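Local coordinates for protein lipoteichoic acid primase (Listeria monocytogenes, PDB 4UOP) that belongs to the sulfatase family of metal-dependent enzymes and carries a bound magnesium ion in its extracellular catalytic domain, at residues Q64-Q69 against V221-P226; M225-P230 against F251-Y256; D284-K289 against D313-P318. All blocks are in the same frame, centred on the assembly; numbering follows the deposited sequence.

Interaction 1: residues Q64-Q69 against V221-P226. With MG (magnesium ion), chain J.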
loop_
_atom_site.group_PDB
_atom_site.type_symbol
_atom_site.label_atom_id
_atom_site.label_comp_id
_atom_site.label_asym_id
_atom_site.label_seq_id
_atom_site.Cartn_x
_atom_site.Cartn_y
_atom_site.Cartn_z
ATOM N N GLN B 64 -22.600 -5.743 -2.882
ATOM C CA GLN B 64 -21.373 -5.087 -3.287
ATOM C C GLN B 64 -20.974 -5.663 -4.642
ATOM O O GLN B 64 -20.651 -6.847 -4.731
ATOM C CB GLN B 64 -20.272 -5.341 -2.276
ATOM C CG GLN B 64 -18.977 -4.627 -2.619
ATOM C CD GLN B 64 -17.905 -4.761 -1.564
ATOM O OE1 GLN B 64 -17.991 -4.172 -0.467
ATOM N NE2 GLN B 64 -16.866 -5.511 -1.888
ATOM N N LEU B 65 -21.016 -4.820 -5.658
ATOM C CA LEU B 65 -20.821 -5.229 -7.054
ATOM C C LEU B 65 -19.377 -5.002 -7.498
ATOM O O LEU B 65 -18.909 -3.862 -7.601
ATOM C CB LEU B 65 -21.783 -4.449 -7.939
ATOM C CG LEU B 65 -23.259 -4.666 -7.614
ATOM C CD1 LEU B 65 -24.081 -3.537 -8.214
ATOM C CD2 LEU B 65 -23.741 -6.015 -8.123
ATOM N N GLU B 66 -18.678 -6.100 -7.775
ATOM C CA GLU B 66 -17.262 -6.064 -8.088
ATOM C C GLU B 66 -16.933 -5.206 -9.319
ATOM O O GLU B 66 -17.454 -5.454 -10.421
ATOM C CB GLU B 66 -16.757 -7.498 -8.308
ATOM C CG GLU B 66 -15.291 -7.565 -8.709
ATOM C CD GLU B 66 -14.380 -6.932 -7.676
ATOM O OE1 GLU B 66 -14.320 -7.446 -6.539
ATOM O OE2 GLU B 66 -13.700 -5.936 -7.998
ATOM N N SER B 67 -16.079 -4.200 -9.125
ATOM C CA SER B 67 -15.492 -3.410 -10.219
ATOM C C SER B 67 -16.482 -2.592 -11.072
ATOM O O SER B 67 -16.109 -2.119 -12.149
ATOM C CB SER B 67 -14.624 -4.316 -11.123
ATOM O OG SER B 67 -13.462 -4.744 -10.422
ATOM N N PHE B 68 -17.701 -2.371 -10.571
ATOM C CA PHE B 68 -18.648 -1.437 -11.194
ATOM C C PHE B 68 -18.210 0.019 -10.907
ATOM O O PHE B 68 -17.941 0.366 -9.751
ATOM C CB PHE B 68 -20.065 -1.633 -10.650
ATOM C CG PHE B 68 -20.860 -2.750 -11.298
ATOM C CD1 PHE B 68 -20.368 -4.043 -11.355
ATOM C CD2 PHE B 68 -22.144 -2.514 -11.784
ATOM C CE1 PHE B 68 -21.123 -5.067 -11.919
ATOM C CE2 PHE B 68 -22.905 -3.534 -12.345
ATOM C CZ PHE B 68 -22.399 -4.818 -12.390
ATOM N N GLN B 69 -18.158 0.858 -11.943
ATOM C CA GLN B 69 -17.863 2.287 -11.779
ATOM C C GLN B 69 -18.900 3.103 -12.527
ATOM O O GLN B 69 -19.348 2.727 -13.614
ATOM C CB GLN B 69 -16.445 2.642 -12.238
ATOM C CG GLN B 69 -16.133 2.315 -13.691
ATOM C CD GLN B 69 -14.642 2.329 -13.949
ATOM O OE1 GLN B 69 -13.945 1.389 -13.583
ATOM N NE2 GLN B 69 -14.141 3.407 -14.568
ATOM N N VAL B 221 -18.669 -11.380 -7.684
ATOM C CA VAL B 221 -17.326 -11.655 -8.111
ATOM C C VAL B 221 -17.120 -11.854 -9.602
ATOM O O VAL B 221 -16.052 -11.800 -10.032
ATOM C CB VAL B 221 -16.700 -12.805 -7.309
ATOM C CG1 VAL B 221 -17.131 -14.116 -7.867
ATOM C CG2 VAL B 221 -15.198 -12.725 -7.288
ATOM N N SER B 222 -18.183 -12.099 -10.327
ATOM C CA SER B 222 -18.055 -12.479 -11.730
ATOM C C SER B 222 -17.447 -11.376 -12.604
ATOM O O SER B 222 -16.909 -11.641 -13.642
ATOM C CB SER B 222 -19.375 -12.973 -12.308
ATOM O OG SER B 222 -19.741 -14.172 -11.731
ATOM N N SER B 223 -17.630 -10.141 -12.187
ATOM C CA SER B 223 -17.051 -9.015 -12.902
ATOM C C SER B 223 -15.664 -8.590 -12.365
ATOM O O SER B 223 -15.204 -7.462 -12.622
ATOM C CB SER B 223 -18.043 -7.849 -12.957
ATOM O OG SER B 223 -18.563 -7.556 -11.658
ATOM N N HIS B 224 -14.977 -9.492 -11.665
ATOM C CA HIS B 224 -13.572 -9.277 -11.277
ATOM C C HIS B 224 -12.706 -9.443 -12.532
ATOM O O HIS B 224 -13.035 -10.259 -13.411
ATOM C CB HIS B 224 -13.128 -10.314 -10.238
ATOM C CG HIS B 224 -11.943 -9.900 -9.416
ATOM N ND1 HIS B 224 -10.646 -9.949 -9.881
ATOM C CD2 HIS B 224 -11.868 -9.425 -8.149
ATOM C CE1 HIS B 224 -9.820 -9.540 -8.929
ATOM N NE2 HIS B 224 -10.538 -9.215 -7.867
ATOM N N MET B 225 -11.605 -8.705 -12.593
ATOM C CA MET B 225 -10.613 -8.850 -13.673
ATOM C C MET B 225 -10.037 -10.266 -13.590
ATOM O O MET B 225 -9.907 -10.808 -12.488
ATOM C CB MET B 225 -9.532 -7.785 -13.489
ATOM C CG MET B 225 -8.578 -7.551 -14.655
ATOM S SD MET B 225 -7.189 -6.459 -14.248
ATOM C CE MET B 225 -7.919 -4.840 -14.314
ATOM N N PRO B 226 -9.741 -10.903 -14.745
ATOM C CA PRO B 226 -9.754 -10.429 -16.130
ATOM C C PRO B 226 -11.101 -10.435 -16.862
ATOM O O PRO B 226 -11.105 -10.408 -18.081
ATOM C CB PRO B 226 -8.794 -11.414 -16.820
ATOM C CG PRO B 226 -9.046 -12.694 -16.111
ATOM C CD PRO B 226 -9.271 -12.299 -14.663
HETATM MG MG MG J . -12.979 -5.580 -5.998
HETATM O O HOH W 1 -11.418 -6.448 -10.873
HETATM O O HOH W 2 -11.004 -6.320 -6.676
#
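E66 packs against S223 through its backbone and against H224 through its side chain, where the type II turn L65-F68, which follows strand 59-65, meets the type I turn V221-H224. S223 OG donates to E66 O over 2.7 Å, and the C=O...donor angle of 138° goes with a donor tilted only slightly from the carbonyl plane. The first torsion of S223 sets OG between its own backbone N and carbonyl carbon, from where it reaches E66 O and also lies at the ring edge of F68, near the ring plane.

Beyond this bond the E66 side chain crosses H224 obliquely. E66 CG lies 3.5 Å from H224 CA, then the chain bends at chi2 (59°) and turns the carboxylate toward the magnesium ion. E66 OE1 passes 3.5 Å from H224 CD2, with the carboxylate and imidazole planes 59° apart, so the two groups neither stack nor share a plane. Both oxygens bind the metal, E66 OE1 at 2.4 Å and E66 OE2 at 2.2 Å; T108, D284 and H285 complete the protein side of the site. The anti lone pair of E66 OE2 also accepts from S67 OG at 2.7 Å.

Water 1 donates to S67 OG and accepts from M225 N, while lying above the centre of the H224 ring. That ring is fixed by H224 ND1 donating to M225 O at 2.8 Å, in the imidazole plane. E66 is therefore gripped at both ends, by S223 at its carbonyl and by S67 and the metal at its carboxylate, an arrangement consistent with a preorganised bidentate ligand.

Interaction 2: residues M225-P230 against F251-Y256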
loop_
_atom_site.group_PDB
_atom_site.type_symbol
_atom_site.label_atom_id
_atom_site.label_comp_id
_atom_site.label_asym_id
_atom_site.label_seq_id
_atom_site.Cartn_x
_atom_site.Cartn_y
_atom_site.Cartn_z
ATOM N N MET B 225 -11.605 -8.705 -12.593
ATOM C CA MET B 225 -10.613 -8.850 -13.673
ATOM C C MET B 225 -10.037 -10.266 -13.590
ATOM O O MET B 225 -9.907 -10.808 -12.488
ATOM C CB MET B 225 -9.532 -7.785 -13.489
ATOM C CG MET B 225 -8.578 -7.551 -14.655
ATOM S SD MET B 225 -7.189 -6.459 -14.248
ATOM C CE MET B 225 -7.919 -4.840 -14.314
ATOM N N PRO B 226 -9.741 -10.903 -14.745
ATOM C CA PRO B 226 -9.754 -10.429 -16.130
ATOM C C PRO B 226 -11.101 -10.435 -16.862
ATOM O O PRO B 226 -11.105 -10.408 -18.081
ATOM C CB PRO B 226 -8.794 -11.414 -16.820
ATOM C CG PRO B 226 -9.046 -12.694 -16.111
ATOM C CD PRO B 226 -9.271 -12.299 -14.663
ATOM N N PHE B 227 -12.228 -10.476 -16.161
ATOM C CA PHE B 227 -13.540 -10.304 -16.820
ATOM C C PHE B 227 -13.866 -11.439 -17.794
ATOM O O PHE B 227 -14.528 -11.214 -18.807
ATOM C CB PHE B 227 -13.626 -8.944 -17.540
ATOM C CG PHE B 227 -13.010 -7.814 -16.769
ATOM C CD1 PHE B 227 -13.491 -7.490 -15.520
ATOM C CD2 PHE B 227 -11.955 -7.088 -17.279
ATOM C CE1 PHE B 227 -12.924 -6.473 -14.785
ATOM C CE2 PHE B 227 -11.380 -6.051 -16.543
ATOM C CZ PHE B 227 -11.868 -5.748 -15.289
ATOM N N ASP B 228 -13.405 -12.648 -17.466
ATOM C CA ASP B 228 -13.606 -13.825 -18.321
ATOM C C ASP B 228 -14.989 -14.415 -18.114
ATOM O O ASP B 228 -15.260 -14.996 -17.071
ATOM C CB ASP B 228 -12.537 -14.882 -18.020
ATOM C CG ASP B 228 -12.654 -16.108 -18.913
ATOM O OD1 ASP B 228 -13.174 -15.995 -20.047
ATOM O OD2 ASP B 228 -12.207 -17.192 -18.480
ATOM N N ILE B 229 -15.860 -14.235 -19.100
ATOM C CA ILE B 229 -17.204 -14.772 -19.067
ATOM C C ILE B 229 -17.323 -15.899 -20.111
ATOM O O ILE B 229 -16.879 -15.729 -21.242
ATOM C CB ILE B 229 -18.204 -13.662 -19.418
ATOM C CG1 ILE B 229 -18.137 -12.518 -18.385
ATOM C CG2 ILE B 229 -19.609 -14.197 -19.561
ATOM C CD1 ILE B 229 -18.524 -12.919 -16.973
ATOM N N PRO B 230 -17.911 -17.046 -19.737
ATOM C CA PRO B 230 -18.058 -18.122 -20.732
ATOM C C PRO B 230 -18.787 -17.629 -21.971
ATOM O O PRO B 230 -19.667 -16.771 -21.874
ATOM C CB PRO B 230 -18.904 -19.157 -19.996
ATOM C CG PRO B 230 -18.547 -18.977 -18.562
ATOM C CD PRO B 230 -18.268 -17.503 -18.384
ATOM N N PHE B 251 -17.170 -4.980 -20.313
ATOM C CA PHE B 251 -18.584 -4.772 -20.620
ATOM C C PHE B 251 -19.418 -6.064 -20.629
ATOM O O PHE B 251 -20.560 -6.065 -20.162
ATOM C CB PHE B 251 -18.762 -4.043 -21.956
ATOM C CG PHE B 251 -18.492 -2.559 -21.915
ATOM C CD1 PHE B 251 -18.859 -1.764 -20.831
ATOM C CD2 PHE B 251 -17.896 -1.943 -23.006
ATOM C CE1 PHE B 251 -18.618 -0.406 -20.841
ATOM C CE2 PHE B 251 -17.642 -0.587 -23.011
ATOM C CZ PHE B 251 -17.999 0.186 -21.927
ATOM N N GLU B 252 -18.878 -7.164 -21.159
ATOM C CA GLU B 252 -19.586 -8.450 -21.105
ATOM C C GLU B 252 -19.791 -8.898 -19.648
ATOM O O GLU B 252 -20.846 -9.412 -19.289
ATOM C CB GLU B 252 -18.824 -9.564 -21.818
ATOM C CG GLU B 252 -18.552 -9.314 -23.285
ATOM C CD GLU B 252 -19.758 -9.517 -24.190
ATOM O OE1 GLU B 252 -20.878 -9.849 -23.717
ATOM O OE2 GLU B 252 -19.553 -9.352 -25.413
ATOM N N ALA B 253 -18.767 -8.713 -18.828
ATOM C CA ALA B 253 -18.805 -9.180 -17.437
ATOM C C ALA B 253 -19.749 -8.339 -16.599
ATOM O O ALA B 253 -20.523 -8.884 -15.805
ATOM C CB ALA B 253 -17.425 -9.167 -16.824
ATOM N N VAL B 254 -19.695 -7.030 -16.777
ATOM C CA VAL B 254 -20.610 -6.131 -16.062
ATOM C C VAL B 254 -22.059 -6.406 -16.486
ATOM O O VAL B 254 -22.957 -6.426 -15.655
ATOM C CB VAL B 254 -20.219 -4.665 -16.288
ATOM C CG1 VAL B 254 -21.340 -3.725 -15.882
ATOM C CG2 VAL B 254 -18.934 -4.360 -15.524
ATOM N N HIS B 255 -22.276 -6.665 -17.781
ATOM C CA HIS B 255 -23.598 -6.968 -18.270
ATOM C C HIS B 255 -24.115 -8.266 -17.662
ATOM O O HIS B 255 -25.266 -8.347 -17.279
ATOM C CB HIS B 255 -23.612 -7.056 -19.799
ATOM C CG HIS B 255 -24.957 -7.380 -20.361
ATOM N ND1 HIS B 255 -25.969 -6.451 -20.441
ATOM C CD2 HIS B 255 -25.467 -8.537 -20.839
ATOM C CE1 HIS B 255 -27.036 -7.019 -20.978
ATOM N NE2 HIS B 255 -26.759 -8.284 -21.221
ATOM N N TYR B 256 -23.262 -9.285 -17.594
ATOM C CA TYR B 256 -23.624 -10.534 -16.954
ATOM C C TYR B 256 -23.986 -10.298 -15.473
ATOM O O TYR B 256 -25.021 -10.759 -14.987
ATOM C CB TYR B 256 -22.495 -11.554 -17.071
ATOM C CG TYR B 256 -22.740 -12.760 -16.221
ATOM C CD1 TYR B 256 -23.586 -13.788 -16.655
ATOM C CD2 TYR B 256 -22.186 -12.860 -14.931
ATOM C CE1 TYR B 256 -23.840 -14.880 -15.844
ATOM C CE2 TYR B 256 -22.435 -13.948 -14.127
ATOM C CZ TYR B 256 -23.262 -14.957 -14.587
ATOM O OH TYR B 256 -23.521 -16.029 -13.759
#
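F227 and I229 close over one side of helix 246-271, where A253 offers a small surface between larger neighbours. The approach begins at M225, with a cis peptide before P226; M225 CA lies 3.5 Å above the plane of the F227 ring, offset toward its rim.

The CB of F227 points to the helix, and F227 CB meets A253 CB at 3.9 Å. The F227 ring is oblique to that methyl, and Y250, one turn earlier on the same helix, meets it edge-to-face. Past D228 the chain presents I229, which has the largest share of the buried surface. With chi1 at -62°, its CG1 lies anti to the carbonyl carbon, and this branch comes down on the helix: I229 CG1 is 3.5 Å from A253 CA and also touches the alanine methyl. I229 CD1 goes one step further, to within 4.2 Å of Y256 CD2, reaching the tyrosine ring obliquely. I187, on strand 186-187, packs on both I229 and Y256.

E252 meets I229 CG1 through its backbone carbonyl carbon; its side chain starts toward the loop but its end leads away. No hydrogen bond links the two segments, although they bury 209 Å² between them. E252 OE1 takes I236 N and Y256 OH makes a weak hydrogen bond with E194 N, both outside the contact. The loop is therefore held to the helix by apolar complementarity: the small A253 lets I229 CG1 descend to the helix backbone.

Interaction 3: residues D284-K289 against D313-P318. With MG (magnesium ion), chain J.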
loop_
_atom_site.group_PDB
_atom_site.type_symbol
_atom_site.label_atom_id
_atom_site.label_comp_id
_atom_site.label_asym_id
_atom_site.label_seq_id
_atom_site.Cartn_x
_atom_site.Cartn_y
_atom_site.Cartn_z
ATOM N N ASP B 284 -17.774 -1.802 -5.585
ATOM C CA ASP B 284 -16.699 -1.719 -4.595
ATOM C C ASP B 284 -15.657 -0.648 -4.905
ATOM O O ASP B 284 -15.244 0.082 -4.012
ATOM C CB ASP B 284 -16.059 -3.073 -4.244
ATOM C CG ASP B 284 -15.418 -3.787 -5.417
ATOM O OD1 ASP B 284 -15.627 -3.399 -6.588
ATOM O OD2 ASP B 284 -14.672 -4.762 -5.126
ATOM N N HIS B 285 -15.266 -0.549 -6.173
ATOM C CA HIS B 285 -14.262 0.403 -6.620
ATOM C C HIS B 285 -14.167 0.304 -8.130
ATOM O O HIS B 285 -14.670 -0.663 -8.732
ATOM C CB HIS B 285 -12.908 0.056 -6.005
ATOM C CG HIS B 285 -12.514 -1.362 -6.235
ATOM N ND1 HIS B 285 -12.007 -1.799 -7.439
ATOM C CD2 HIS B 285 -12.621 -2.459 -5.453
ATOM C CE1 HIS B 285 -11.793 -3.097 -7.381
ATOM N NE2 HIS B 285 -12.169 -3.525 -6.190
ATOM N N HIS B 286 -13.530 1.311 -8.727
ATOM C CA HIS B 286 -13.343 1.343 -10.163
ATOM C C HIS B 286 -12.249 0.374 -10.546
ATOM O O HIS B 286 -11.457 -0.057 -9.711
ATOM C CB HIS B 286 -12.988 2.739 -10.640
ATOM C CG HIS B 286 -11.538 3.061 -10.531
ATOM N ND1 HIS B 286 -10.914 3.282 -9.322
ATOM C CD2 HIS B 286 -10.582 3.196 -11.479
ATOM C CE1 HIS B 286 -9.638 3.547 -9.530
ATOM N NE2 HIS B 286 -9.409 3.495 -10.833
ATOM N N ILE B 287 -12.227 0.025 -11.820
ATOM C CA ILE B 287 -11.170 -0.828 -12.322
ATOM C C ILE B 287 -10.563 -0.315 -13.634
ATOM O O ILE B 287 -9.417 -0.632 -13.933
ATOM C CB ILE B 287 -11.663 -2.297 -12.450
ATOM C CG1 ILE B 287 -10.488 -3.274 -12.555
ATOM C CG2 ILE B 287 -12.616 -2.457 -13.622
ATOM C CD1 ILE B 287 -9.476 -3.155 -11.432
ATOM N N ILE B 288 -11.314 0.473 -14.398
ATOM C CA ILE B 288 -10.845 0.989 -15.687
ATOM C C ILE B 288 -10.389 2.436 -15.504
ATOM O O ILE B 288 -11.167 3.304 -15.086
ATOM C CB ILE B 288 -11.966 0.928 -16.741
ATOM C CG1 ILE B 288 -12.562 -0.493 -16.855
ATOM C CG2 ILE B 288 -11.467 1.469 -18.076
ATOM C CD1 ILE B 288 -11.611 -1.582 -17.343
ATOM N N LYS B 289 -9.117 2.692 -15.784
ATOM C CA LYS B 289 -8.611 4.060 -15.806
ATOM C C LYS B 289 -8.989 4.654 -17.156
ATOM O O LYS B 289 -8.348 4.348 -18.178
ATOM C CB LYS B 289 -7.105 4.088 -15.589
ATOM C CG LYS B 289 -6.686 3.532 -14.246
ATOM C CD LYS B 289 -5.519 4.310 -13.665
ATOM C CE LYS B 289 -5.189 3.845 -12.256
ATOM N NZ LYS B 289 -4.528 2.513 -12.245
ATOM N N ASP B 313 -13.408 11.456 -11.433
ATOM C CA ASP B 313 -14.420 10.871 -12.299
ATOM C C ASP B 313 -14.452 9.352 -12.184
ATOM O O ASP B 313 -15.525 8.792 -12.059
ATOM C CB ASP B 313 -14.254 11.234 -13.764
ATOM C CG ASP B 313 -15.520 10.961 -14.557
ATOM O OD1 ASP B 313 -16.622 11.360 -14.102
ATOM O OD2 ASP B 313 -15.432 10.323 -15.629
ATOM N N ASP B 314 -13.284 8.705 -12.237
ATOM C CA ASP B 314 -13.197 7.239 -12.148
ATOM C C ASP B 314 -13.532 6.688 -10.780
ATOM O O ASP B 314 -14.039 5.583 -10.666
ATOM C CB ASP B 314 -11.790 6.748 -12.518
ATOM C CG ASP B 314 -11.520 6.789 -14.019
ATOM O OD1 ASP B 314 -12.465 6.857 -14.826
ATOM O OD2 ASP B 314 -10.342 6.704 -14.378
ATOM N N TYR B 315 -13.296 7.472 -9.734
ATOM C CA TYR B 315 -13.556 6.992 -8.387
ATOM C C TYR B 315 -15.045 6.935 -8.045
ATOM O O TYR B 315 -15.420 6.432 -6.999
ATOM C CB TYR B 315 -12.797 7.848 -7.370
ATOM C CG TYR B 315 -11.340 7.475 -7.203
ATOM C CD1 TYR B 315 -10.606 6.948 -8.254
ATOM C CD2 TYR B 315 -10.683 7.692 -6.004
ATOM C CE1 TYR B 315 -9.264 6.628 -8.114
ATOM C CE2 TYR B 315 -9.338 7.388 -5.856
ATOM C CZ TYR B 315 -8.634 6.859 -6.919
ATOM O OH TYR B 315 -7.296 6.550 -6.813
ATOM N N ARG B 316 -15.903 7.445 -8.927
ATOM C CA ARG B 316 -17.324 7.305 -8.718
ATOM C C ARG B 316 -17.761 5.860 -8.927
ATOM O O ARG B 316 -17.428 5.237 -9.952
ATOM C CB ARG B 316 -18.126 8.227 -9.643
ATOM C CG ARG B 316 -17.726 9.706 -9.621
ATOM C CD ARG B 316 -17.939 10.376 -10.980
ATOM N NE ARG B 316 -19.304 10.341 -11.311
ATOM C CZ ARG B 316 -19.829 10.240 -12.526
ATOM N NH1 ARG B 316 -19.120 10.185 -13.652
ATOM N NH2 ARG B 316 -21.126 10.229 -12.582
ATOM N N ILE B 317 -18.547 5.365 -7.986
ATOM C CA ILE B 317 -19.093 4.020 -8.009
ATOM C C ILE B 317 -20.605 4.156 -7.986
ATOM O O ILE B 317 -21.138 5.101 -7.379
ATOM C CB ILE B 317 -18.607 3.152 -6.815
ATOM C CG1 ILE B 317 -18.668 3.949 -5.506
ATOM C CG2 ILE B 317 -17.180 2.705 -7.063
ATOM C CD1 ILE B 317 -18.477 3.153 -4.234
ATOM N N PRO B 318 -21.324 3.222 -8.623
ATOM C CA PRO B 318 -22.774 3.344 -8.505
ATOM C C PRO B 318 -23.254 3.126 -7.067
ATOM O O PRO B 318 -22.607 2.403 -6.296
ATOM C CB PRO B 318 -23.298 2.258 -9.435
ATOM C CG PRO B 318 -22.183 1.243 -9.487
ATOM C CD PRO B 318 -20.925 2.038 -9.408
HETATM MG MG MG J . -12.979 -5.580 -5.998
HETATM O O HOH W 2 -11.004 -6.320 -6.676
#
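The metal-binding loop at D284-H285 of this sulfatase-family domain rests on I317: the CG2 branch of I317 lies 3.7 Å from H285 CA, behind the side chains that face the magnesium ion. D284 OD2 binds the ion at 2.1 Å and H285 NE2 at 2.2 Å. The imidazole is fixed at its other nitrogen, where H285 ND1 donates to H286 O at 2.9 Å in a nearly straight bond (178°). That acceptor is in the ring plane of H285, although the donor stands above the plane of the carbonyl. D284 OD1 accepts from S67 N and lies over one face of the H285 ring.

Both segments adjoin the central mixed sheet, the first leaving strand 277-283 and the second entering its antiparallel neighbour 319-322. They run nearly antiparallel (162°), as the strands do, but here no hydrogen bond spans them and the contact is packing, much of it side chain against backbone.

H286 buries the largest share. Its CG sits between the backbone N and the carbonyl carbon, with the ring toward helix 312-315. H286 CB lies 3.0 Å from D314 O. D314 CB makes an off-centre CH-pi contact with the H286 ring, while CE1 of H286 comes within 3.4 Å of Y315 CE1. The H286 and Y315 planes are 30° apart but slid past each other, so the rings barely overlap. Further on, D314 OD2 lies 3.5 Å from K289 CA, and D314 OD1 is hydrogen-bonded to T290 OG1. K289 NZ extends instead to a salt bridge with D228 of the second subunit.

Along the chain interaction 1 comes first, interaction 2 begins at M225 and P226 where interaction 1 ends, and interaction 3 follows after strand 277-283. Interactions 1 and 2 have centres about 8 Å apart and meet where F68 and S223 pack on helix 246-271. Interactions 1 and 3 lie about 11 Å apart, on loops following the parallel neighbours 59-65 and 277-283, and share the magnesium ion and water 2; Q69 OE1 probably accepts from I287 N, at 2.8 Å. Interactions 2 and 3, about 16 Å apart, touch through I287 against M225 and F227. The metal ligands E66 and H285 both pack on D244 of the second subunit, so the metal site lies close to the dimer contact.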